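PDB 4FGW: glycerol-3-phosphate dehydrogenase [NAD(+)] 1 from Saccharomyces cerevisiae, which catalyses the NAD-dependent interconversion of dihydroxyacetone phosphate and sn-glycerol 3-phosphate, through which yeast makes and accumulates glycerol under hyperosmotic stress. Local coordinates for residues A[273-278]-A[360-365]; A[53-58]-A[100-105]; A[200-205]-A[213-218]. All blocks are in the same frame, centred on the assembly; numbering follows the deposited sequence.

Interaction 1: residues A[273-278]-A[360-365]; sequences LGEIIR and FPLFEA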
loop_
_atom_site.group_PDB
_atom_site.type_symbol
_atom_site.label_atom_id
_atom_site.label_comp_id
_atom_site.label_asym_id
_atom_site.label_seq_id
_atom_site.Cartn_x
_atom_site.Cartn_y
_atom_site.Cartn_z
ATOM N N LEU A 273 4.554 3.279 -6.236
ATOM C CA LEU A 273 3.439 4.217 -6.036
ATOM C C LEU A 273 3.873 5.650 -6.363
ATOM O O LEU A 273 3.150 6.346 -7.073
ATOM C CB LEU A 273 2.842 4.130 -4.611
ATOM C CG LEU A 273 1.582 4.985 -4.333
ATOM C CD1 LEU A 273 0.380 4.548 -5.193
ATOM C CD2 LEU A 273 1.233 4.971 -2.867
ATOM N N GLY A 274 5.061 6.047 -5.895
ATOM C CA GLY A 274 5.629 7.368 -6.157
ATOM C C GLY A 274 5.834 7.616 -7.639
ATOM O O GLY A 274 5.548 8.710 -8.128
ATOM N N GLU A 275 6.280 6.578 -8.375
ATOM C CA GLU A 275 6.509 6.656 -9.818
ATOM C C GLU A 275 5.219 6.707 -10.630
ATOM O O GLU A 275 5.182 7.377 -11.650
ATOM C CB GLU A 275 7.483 5.579 -10.295
ATOM C CG GLU A 275 8.913 5.947 -9.947
ATOM C CD GLU A 275 10.013 5.073 -10.500
ATOM O OE1 GLU A 275 11.116 5.081 -9.908
ATOM O OE2 GLU A 275 9.787 4.397 -11.530
ATOM N N ILE A 276 4.148 6.055 -10.143
ATOM C CA ILE A 276 2.809 6.075 -10.747
ATOM C C ILE A 276 2.228 7.496 -10.596
ATOM O O ILE A 276 1.701 8.038 -11.563
ATOM C CB ILE A 276 1.891 4.967 -10.142
ATOM C CG1 ILE A 276 2.442 3.550 -10.485
ATOM C CG2 ILE A 276 0.436 5.125 -10.631
ATOM C CD1 ILE A 276 1.757 2.335 -9.770
ATOM N N ILE A 277 2.369 8.108 -9.400
ATOM C CA ILE A 277 1.911 9.482 -9.133
ATOM C C ILE A 277 2.631 10.460 -10.062
ATOM O O ILE A 277 1.981 11.275 -10.725
ATOM C CB ILE A 277 2.092 9.863 -7.627
ATOM C CG1 ILE A 277 1.188 8.999 -6.725
ATOM C CG2 ILE A 277 1.862 11.367 -7.389
ATOM C CD1 ILE A 277 1.634 8.847 -5.280
ATOM N N ARG A 278 3.971 10.355 -10.114
ATOM C CA ARG A 278 4.859 11.193 -10.912
ATOM C C ARG A 278 4.511 11.096 -12.396
ATOM O O ARG A 278 4.459 12.128 -13.059
ATOM C CB ARG A 278 6.322 10.803 -10.649
ATOM C CG ARG A 278 7.364 11.744 -11.256
ATOM C CD ARG A 278 8.782 11.302 -10.932
ATOM N NE ARG A 278 9.014 11.232 -9.487
ATOM C CZ ARG A 278 9.678 10.255 -8.876
ATOM N NH1 ARG A 278 10.207 9.260 -9.579
ATOM N NH2 ARG A 278 9.829 10.270 -7.559
ATOM N N PHE A 360 12.199 8.200 -13.789
ATOM C CA PHE A 360 11.551 6.967 -13.340
ATOM C C PHE A 360 12.555 5.800 -13.196
ATOM O O PHE A 360 12.472 4.833 -13.960
ATOM C CB PHE A 360 10.347 6.630 -14.253
ATOM C CG PHE A 360 9.348 7.762 -14.377
ATOM C CD1 PHE A 360 9.499 8.744 -15.351
ATOM C CD2 PHE A 360 8.274 7.860 -13.505
ATOM C CE1 PHE A 360 8.595 9.805 -15.447
ATOM C CE2 PHE A 360 7.365 8.914 -13.609
ATOM C CZ PHE A 360 7.533 9.881 -14.576
ATOM N N PRO A 361 13.500 5.858 -12.216
ATOM C CA PRO A 361 14.490 4.773 -12.082
ATOM C C PRO A 361 13.953 3.357 -11.882
ATOM O O PRO A 361 14.567 2.434 -12.413
ATOM C CB PRO A 361 15.397 5.235 -10.936
ATOM C CG PRO A 361 14.619 6.254 -10.211
ATOM C CD PRO A 361 13.760 6.928 -11.231
ATOM N N LEU A 362 12.817 3.171 -11.162
ATOM C CA LEU A 362 12.230 1.836 -10.965
ATOM C C LEU A 362 11.665 1.265 -12.262
ATOM O O LEU A 362 11.954 0.110 -12.585
ATOM C CB LEU A 362 11.200 1.789 -9.829
ATOM C CG LEU A 362 10.500 0.432 -9.596
ATOM C CD1 LEU A 362 11.486 -0.636 -9.090
ATOM C CD2 LEU A 362 9.340 0.577 -8.662
ATOM N N PHE A 363 10.896 2.082 -13.020
ATOM C CA PHE A 363 10.346 1.698 -14.327
ATOM C C PHE A 363 11.492 1.338 -15.274
ATOM O O PHE A 363 11.406 0.327 -15.974
ATOM C CB PHE A 363 9.467 2.820 -14.931
ATOM C CG PHE A 363 8.149 3.132 -14.247
ATOM C CD1 PHE A 363 7.414 4.260 -14.597
ATOM C CD2 PHE A 363 7.642 2.299 -13.251
ATOM C CE1 PHE A 363 6.199 4.551 -13.960
ATOM C CE2 PHE A 363 6.426 2.592 -12.619
ATOM C CZ PHE A 363 5.712 3.712 -12.983
ATOM N N GLU A 364 12.587 2.129 -15.242
ATOM C CA GLU A 364 13.778 1.893 -16.062
ATOM C C GLU A 364 14.497 0.610 -15.644
ATOM O O GLU A 364 14.864 -0.176 -16.512
ATOM C CB GLU A 364 14.737 3.095 -16.028
ATOM C CG GLU A 364 15.866 2.981 -17.045
ATOM C CD GLU A 364 17.052 3.915 -16.878
ATOM O OE1 GLU A 364 17.026 4.776 -15.969
ATOM O OE2 GLU A 364 18.003 3.796 -17.684
ATOM N N ALA A 365 14.673 0.395 -14.323
ATOM C CA ALA A 365 15.330 -0.778 -13.741
ATOM C C ALA A 365 14.642 -2.084 -14.151
ATOM O O ALA A 365 15.330 -3.008 -14.586
ATOM C CB ALA A 365 15.374 -0.655 -12.226
#
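A buried glutamate of helix 261-283, Glu-275, accepts the first backbone N-H groups of helix 361-371 in the all-helical C-terminal half of the enzyme. Its carboxylate takes one with each oxygen: Leu-362 N gives to OE1 at 2.8 Å and Phe-363 N to OE2 at 3.0 Å, both on the syn lone pairs. Beyond CG the glutamate chain runs extended (chi2 -173°), which carries CD across to the first turn. A negative group at a helix N-terminus should be favoured by the helix dipole. OE2 stands 3.4 Å above one face of the Phe-363 ring, offset toward its rim, and CB of Glu-275 makes a CH-pi contact 4.0 Å from the centroid of that ring. Phe-360, the N-cap residue, keeps its CB near the carboxylate and turns the edge of its ring to the main chain, CE2 reaching Glu-275 O at 3.3 Å. Arg-278 lays CB and CG against CE2 of Phe-360, while its NH1 bonds Asp-359 O. The segment axes cross at -107°. Ile-276 packs on helix 235-257, which carries Lys-245, the probable proton acceptor; Leu-273 and Ile-277 meet Tyr-293 of the second subunit, and Leu-362 touches Ile-383 of helix 379-383.

Interaction 2: residues A[53-58]-A[100-105]; sequences VAENCK and TLPDNL
Ala-54 and Asn-104 join the last turns of helix 44-59 to the loop entering strand 105-108, an outermost strand of the Rossmann-type sheet. The helix is the one that follows the glycine-rich turn of Gly-41, Gly-43 and Gly-46, assigned by similarity to NAD(+) binding, and here its far end is tied to the loop. The single hydrogen bond across the contact runs from Asn-104 ND2 to Ala-54 O, 2.7 Å long but clearly bent, with an N-H...O angle of 133°. The donor stands 34° from the carbonyl plane, so the amide reaches the oxygen obliquely. Asn-104 holds CG between its own backbone N and carbonyl carbon (chi1 38°), which brings CG to the helix side. Beside it, CG of Lys-58 lies 3.7 Å from Asn-104 ND2, and the lysine chain, bent at chi2, crosses the amide obliquely.

The apolar part of the contact centres on the methyl of Ala-54. Its CB meets Pro-102 CG at 3.8 Å and Leu-105 CB at 3.9 Å, carbons from before and after Asn-104 in the loop. Pro-102 CG also approaches Glu-55 CG at 4.1 Å, the two side chains crossing at about a right angle. The carboxylate of Glu-55 is engaged by Tyr-226, Arg-224 and Lys-51, while Leu-105 continues inward onto Val-68 and Met-70 of strand 67-71.

Ala-54 O also accepts the weak helical bond from Lys-58 N, 3.3 Å away, and therefore serves two donors near the helix end. Asn-104 ND2 is shared as well, giving a second hydrogen bond to Pro-66 O. One side-chain amide thus links two main-chain carbonyls, one on the helix and one just before strand 67-71, without a charged group taking part.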
loop_
_atom_site.group_PDB
_atom_site.type_symbol
_atom_site.label_atom_id
_atom_site.label_comp_id
_atom_site.label_asym_id
_atom_site.label_seq_id
_atom_site.Cartn_x
_atom_site.Cartn_y
_atom_site.Cartn_z
ATOM N N VAL A 53 -25.061 -4.333 -12.376
ATOM C CA VAL A 53 -25.930 -3.311 -12.960
ATOM C C VAL A 53 -27.412 -3.750 -12.957
ATOM O O VAL A 53 -28.264 -2.959 -12.546
ATOM C CB VAL A 53 -25.388 -2.856 -14.343
ATOM C CG1 VAL A 53 -26.449 -2.147 -15.174
ATOM C CG2 VAL A 53 -24.157 -1.967 -14.178
ATOM N N ALA A 54 -27.710 -5.016 -13.345
ATOM C CA ALA A 54 -29.080 -5.559 -13.348
ATOM C C ALA A 54 -29.700 -5.619 -11.947
ATOM O O ALA A 54 -30.907 -5.398 -11.801
ATOM C CB ALA A 54 -29.120 -6.931 -14.009
ATOM N N GLU A 55 -28.870 -5.903 -10.927
ATOM C CA GLU A 55 -29.268 -5.954 -9.519
ATOM C C GLU A 55 -29.697 -4.563 -9.041
ATOM O O GLU A 55 -30.704 -4.437 -8.340
ATOM C CB GLU A 55 -28.103 -6.466 -8.652
ATOM C CG GLU A 55 -27.971 -7.980 -8.620
ATOM C CD GLU A 55 -26.662 -8.511 -8.066
ATOM O OE1 GLU A 55 -25.968 -7.765 -7.340
ATOM O OE2 GLU A 55 -26.332 -9.683 -8.356
ATOM N N ASN A 56 -28.935 -3.524 -9.440
ATOM C CA ASN A 56 -29.197 -2.133 -9.083
ATOM C C ASN A 56 -30.366 -1.509 -9.836
ATOM O O ASN A 56 -31.067 -0.678 -9.258
ATOM C CB ASN A 56 -27.932 -1.288 -9.182
ATOM C CG ASN A 56 -26.951 -1.550 -8.071
ATOM O OD1 ASN A 56 -27.314 -1.727 -6.904
ATOM N ND2 ASN A 56 -25.675 -1.544 -8.402
ATOM N N CYS A 57 -30.590 -1.915 -11.107
ATOM C CA CYS A 57 -31.720 -1.441 -11.923
ATOM C C CYS A 57 -33.037 -1.888 -11.296
ATOM O O CYS A 57 -33.979 -1.101 -11.234
ATOM C CB CYS A 57 -31.593 -1.903 -13.372
ATOM S SG CYS A 57 -30.296 -1.049 -14.305
ATOM N N LYS A 58 -33.069 -3.129 -10.767
ATOM C CA LYS A 58 -34.203 -3.702 -10.039
ATOM C C LYS A 58 -34.342 -2.993 -8.676
ATOM O O LYS A 58 -35.460 -2.808 -8.193
ATOM C CB LYS A 58 -33.991 -5.214 -9.834
ATOM C CG LYS A 58 -35.129 -6.083 -10.366
ATOM C CD LYS A 58 -36.120 -6.480 -9.276
ATOM C CE LYS A 58 -37.213 -7.370 -9.817
ATOM N NZ LYS A 58 -38.263 -7.651 -8.801
ATOM N N THR A 100 -25.622 -17.562 -11.158
ATOM C CA THR A 100 -27.020 -17.284 -11.489
ATOM C C THR A 100 -27.175 -15.786 -11.751
ATOM O O THR A 100 -26.807 -14.964 -10.908
ATOM C CB THR A 100 -27.966 -17.825 -10.397
ATOM O OG1 THR A 100 -27.611 -19.173 -10.089
ATOM C CG2 THR A 100 -29.432 -17.768 -10.808
ATOM N N LEU A 101 -27.684 -15.443 -12.941
ATOM C CA LEU A 101 -27.905 -14.058 -13.360
ATOM C C LEU A 101 -29.339 -13.623 -12.994
ATOM O O LEU A 101 -30.232 -14.475 -13.017
ATOM C CB LEU A 101 -27.583 -13.875 -14.856
ATOM C CG LEU A 101 -26.156 -14.269 -15.289
ATOM C CD1 LEU A 101 -26.059 -14.415 -16.793
ATOM C CD2 LEU A 101 -25.112 -13.288 -14.767
ATOM N N PRO A 102 -29.557 -12.341 -12.582
ATOM C CA PRO A 102 -30.889 -11.910 -12.096
ATOM C C PRO A 102 -32.189 -12.454 -12.713
ATOM O O PRO A 102 -32.734 -13.445 -12.211
ATOM C CB PRO A 102 -30.792 -10.381 -12.097
ATOM C CG PRO A 102 -29.360 -10.106 -11.861
ATOM C CD PRO A 102 -28.568 -11.246 -12.452
ATOM N N ASP A 103 -32.713 -11.772 -13.749
ATOM C CA ASP A 103 -33.957 -12.068 -14.480
ATOM C C ASP A 103 -34.075 -11.001 -15.559
ATOM O O ASP A 103 -34.446 -11.298 -16.697
ATOM C CB ASP A 103 -35.189 -11.977 -13.547
ATOM C CG ASP A 103 -36.024 -13.239 -13.458
ATOM O OD1 ASP A 103 -37.255 -13.146 -13.639
ATOM O OD2 ASP A 103 -35.454 -14.311 -13.161
ATOM N N ASN A 104 -33.632 -9.803 -15.194
ATOM C CA ASN A 104 -33.676 -8.627 -16.034
ATOM C C ASN A 104 -32.424 -8.380 -16.835
ATOM O O ASN A 104 -32.293 -7.373 -17.505
ATOM C CB ASN A 104 -33.954 -7.409 -15.177
ATOM C CG ASN A 104 -33.266 -7.468 -13.841
ATOM O OD1 ASN A 104 -33.067 -8.527 -13.281
ATOM N ND2 ASN A 104 -32.906 -6.321 -13.328
ATOM N N LEU A 105 -31.489 -9.299 -16.734
ATOM C CA LEU A 105 -30.265 -9.258 -17.527
ATOM C C LEU A 105 -30.498 -10.067 -18.801
ATOM O O LEU A 105 -30.463 -11.302 -18.775
ATOM C CB LEU A 105 -29.053 -9.772 -16.724
ATOM C CG LEU A 105 -27.679 -9.824 -17.424
ATOM C CD1 LEU A 105 -27.356 -8.518 -18.152
ATOM C CD2 LEU A 105 -26.580 -10.160 -16.431
#

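Interaction 3: residues A[200-205]-A[213-218]; sequences YHIPKD and VDHKVL
Tyr-200 places CG anti to its backbone N (chi1 180°), on the side of helix 215-222, while His-215 keeps CG anti to the carbonyl carbon, beside its own backbone N, and a chi2 of 175° sets the imidazole so that NE2 points at Tyr-200 O. The two meet in a beta-alpha-beta crossover of the N-terminal, Rossmann-type domain: strand 194-199 runs out into the loop, and the chain returns through helix 215-222 to the adjacent parallel strand 227-232. Tyr-200 O accepts from His-215 NE2 at 2.7 Å, a nearly straight bond (170°) with the oxygen in the plane of the imidazole. That bond requires a proton on NE2. Over one face of the same ring sits CD1 of Ile-202, a CH-pi contact 3.8 Å from the centroid, so the histidine is held both at its edge and across a face.

On the more buried side, Leu-218 CD1 rests 3.5 Å from Tyr-200 CB, the side chains crossing at about a right angle, and Leu-218 continues onto Ile-148 and Val-231 of the sheet. Val-213 CG2 lies over a face of the tyrosine ring; the tyrosine side chain also touches Arg-146. Asp-214 is the N-cap of the helix, its OD1 accepting from Val-217 N at 3.1 Å. One water in the plane of the tyrosine ring bridges the segments, 2.7 Å from Tyr-200 OH and donating to Val-213 O at 2.6 Å.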
loop_
_atom_site.group_PDB
_atom_site.type_symbol
_atom_site.label_atom_id
_atom_site.label_comp_id
_atom_site.label_asym_id
_atom_site.label_seq_id
_atom_site.Cartn_x
_atom_site.Cartn_y
_atom_site.Cartn_z
ATOM N N TYR A 200 -15.575 9.795 -13.431
ATOM C CA TYR A 200 -16.349 10.437 -14.497
ATOM C C TYR A 200 -16.343 11.948 -14.311
ATOM O O TYR A 200 -16.672 12.445 -13.229
ATOM C CB TYR A 200 -17.793 9.892 -14.483
ATOM C CG TYR A 200 -18.727 10.446 -15.533
ATOM C CD1 TYR A 200 -18.786 9.885 -16.807
ATOM C CD2 TYR A 200 -19.626 11.464 -15.228
ATOM C CE1 TYR A 200 -19.673 10.366 -17.768
ATOM C CE2 TYR A 200 -20.519 11.952 -16.179
ATOM C CZ TYR A 200 -20.537 11.403 -17.451
ATOM O OH TYR A 200 -21.415 11.888 -18.390
ATOM N N HIS A 201 -15.950 12.675 -15.361
ATOM C CA HIS A 201 -15.971 14.133 -15.355
ATOM C C HIS A 201 -17.348 14.529 -15.848
ATOM O O HIS A 201 -17.739 14.128 -16.951
ATOM C CB HIS A 201 -14.897 14.728 -16.289
ATOM C CG HIS A 201 -13.495 14.556 -15.794
ATOM N ND1 HIS A 201 -12.600 13.715 -16.439
ATOM C CD2 HIS A 201 -12.874 15.124 -14.732
ATOM C CE1 HIS A 201 -11.470 13.798 -15.755
ATOM N NE2 HIS A 201 -11.588 14.628 -14.714
ATOM N N ILE A 202 -18.104 15.272 -15.017
ATOM C CA ILE A 202 -19.431 15.760 -15.389
ATOM C C ILE A 202 -19.218 16.723 -16.569
ATOM O O ILE A 202 -18.383 17.626 -16.460
ATOM C CB ILE A 202 -20.178 16.397 -14.180
ATOM C CG1 ILE A 202 -20.642 15.314 -13.192
ATOM C CG2 ILE A 202 -21.371 17.254 -14.629
ATOM C CD1 ILE A 202 -20.061 15.457 -11.873
ATOM N N PRO A 203 -19.872 16.482 -17.730
ATOM C CA PRO A 203 -19.626 17.343 -18.899
ATOM C C PRO A 203 -20.376 18.675 -18.905
ATOM O O PRO A 203 -21.209 18.937 -18.037
ATOM C CB PRO A 203 -20.032 16.450 -20.076
ATOM C CG PRO A 203 -21.077 15.559 -19.524
ATOM C CD PRO A 203 -20.852 15.420 -18.041
ATOM N N LYS A 204 -20.062 19.517 -19.902
ATOM C CA LYS A 204 -20.676 20.825 -20.146
ATOM C C LYS A 204 -22.113 20.654 -20.663
ATOM O O LYS A 204 -22.973 21.499 -20.397
ATOM C CB LYS A 204 -19.824 21.646 -21.137
ATOM C CG LYS A 204 -19.276 20.852 -22.341
ATOM C CD LYS A 204 -17.737 20.896 -22.456
ATOM C CE LYS A 204 -16.981 20.016 -21.474
ATOM N NZ LYS A 204 -17.064 18.569 -21.813
ATOM N N ASP A 205 -22.361 19.533 -21.368
ATOM C CA ASP A 205 -23.625 19.110 -21.978
ATOM C C ASP A 205 -24.676 18.676 -20.926
ATOM O O ASP A 205 -25.843 18.471 -21.274
ATOM C CB ASP A 205 -23.326 17.963 -22.975
ATOM C CG ASP A 205 -24.499 17.430 -23.787
ATOM O OD1 ASP A 205 -25.318 18.248 -24.258
ATOM O OD2 ASP A 205 -24.575 16.197 -23.980
ATOM N N VAL A 213 -26.648 11.733 -16.232
ATOM C CA VAL A 213 -25.854 11.016 -15.246
ATOM C C VAL A 213 -24.856 11.915 -14.514
ATOM O O VAL A 213 -24.152 12.718 -15.132
ATOM C CB VAL A 213 -25.302 9.611 -15.683
ATOM C CG1 VAL A 213 -25.636 9.276 -17.135
ATOM C CG2 VAL A 213 -23.807 9.436 -15.397
ATOM N N ASP A 214 -24.855 11.795 -13.184
ATOM C CA ASP A 214 -23.964 12.481 -12.261
ATOM C C ASP A 214 -23.326 11.398 -11.380
ATOM O O ASP A 214 -23.523 10.208 -11.644
ATOM C CB ASP A 214 -24.724 13.550 -11.430
ATOM C CG ASP A 214 -26.023 13.121 -10.757
ATOM O OD1 ASP A 214 -26.193 11.905 -10.502
ATOM O OD2 ASP A 214 -26.852 14.007 -10.447
ATOM N N HIS A 215 -22.574 11.793 -10.344
ATOM C CA HIS A 215 -21.913 10.845 -9.449
ATOM C C HIS A 215 -22.874 10.040 -8.587
ATOM O O HIS A 215 -22.548 8.914 -8.222
ATOM C CB HIS A 215 -20.832 11.541 -8.618
ATOM C CG HIS A 215 -19.663 12.001 -9.435
ATOM N ND1 HIS A 215 -18.648 12.745 -8.873
ATOM C CD2 HIS A 215 -19.381 11.796 -10.744
ATOM C CE1 HIS A 215 -17.792 12.980 -9.854
ATOM N NE2 HIS A 215 -18.194 12.428 -10.997
ATOM N N LYS A 216 -24.066 10.592 -8.300
ATOM C CA LYS A 216 -25.117 9.930 -7.523
ATOM C C LYS A 216 -25.692 8.744 -8.310
ATOM O O LYS A 216 -25.881 7.668 -7.740
ATOM C CB LYS A 216 -26.232 10.923 -7.138
ATOM C CG LYS A 216 -25.838 11.904 -6.032
ATOM C CD LYS A 216 -26.910 12.030 -4.945
ATOM C CE LYS A 216 -27.952 13.092 -5.220
ATOM N NZ LYS A 216 -28.914 13.224 -4.091
ATOM N N VAL A 217 -25.949 8.949 -9.625
ATOM C CA VAL A 217 -26.472 7.939 -10.551
ATOM C C VAL A 217 -25.446 6.793 -10.689
ATOM O O VAL A 217 -25.823 5.622 -10.591
ATOM C CB VAL A 217 -26.892 8.574 -11.908
ATOM C CG1 VAL A 217 -27.080 7.525 -12.998
ATOM C CG2 VAL A 217 -28.161 9.413 -11.753
ATOM N N LEU A 218 -24.150 7.145 -10.849
ATOM C CA LEU A 218 -23.039 6.193 -10.969
ATOM C C LEU A 218 -22.800 5.399 -9.691
ATOM O O LEU A 218 -22.449 4.223 -9.775
ATOM C CB LEU A 218 -21.744 6.876 -11.439
ATOM C CG LEU A 218 -21.766 7.441 -12.866
ATOM C CD1 LEU A 218 -20.570 8.297 -13.111
ATOM C CD2 LEU A 218 -21.863 6.339 -13.919
HETATM O O HOH W 1 -23.316 13.632 -17.457
#

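Interaction 1 is buried in the helical C-terminal half, whereas interactions 2 and 3 are only partly buried and both involve helices packed on the N-terminal sheet. The centres of interactions 1 and 2 are 41 Å apart, on opposite sides of the chain's centre; the nearest atoms of interactions 2 and 3 are about 7 Å apart. The polar side chain that crosses is an acceptor in the buried contact and a donor in the two nearer the surface, where 200-205/213-218 alone adds a bridging water. Helix 215-222 links interactions 2 and 3: its Leu-221 packs on Val-53 of helix 44-59.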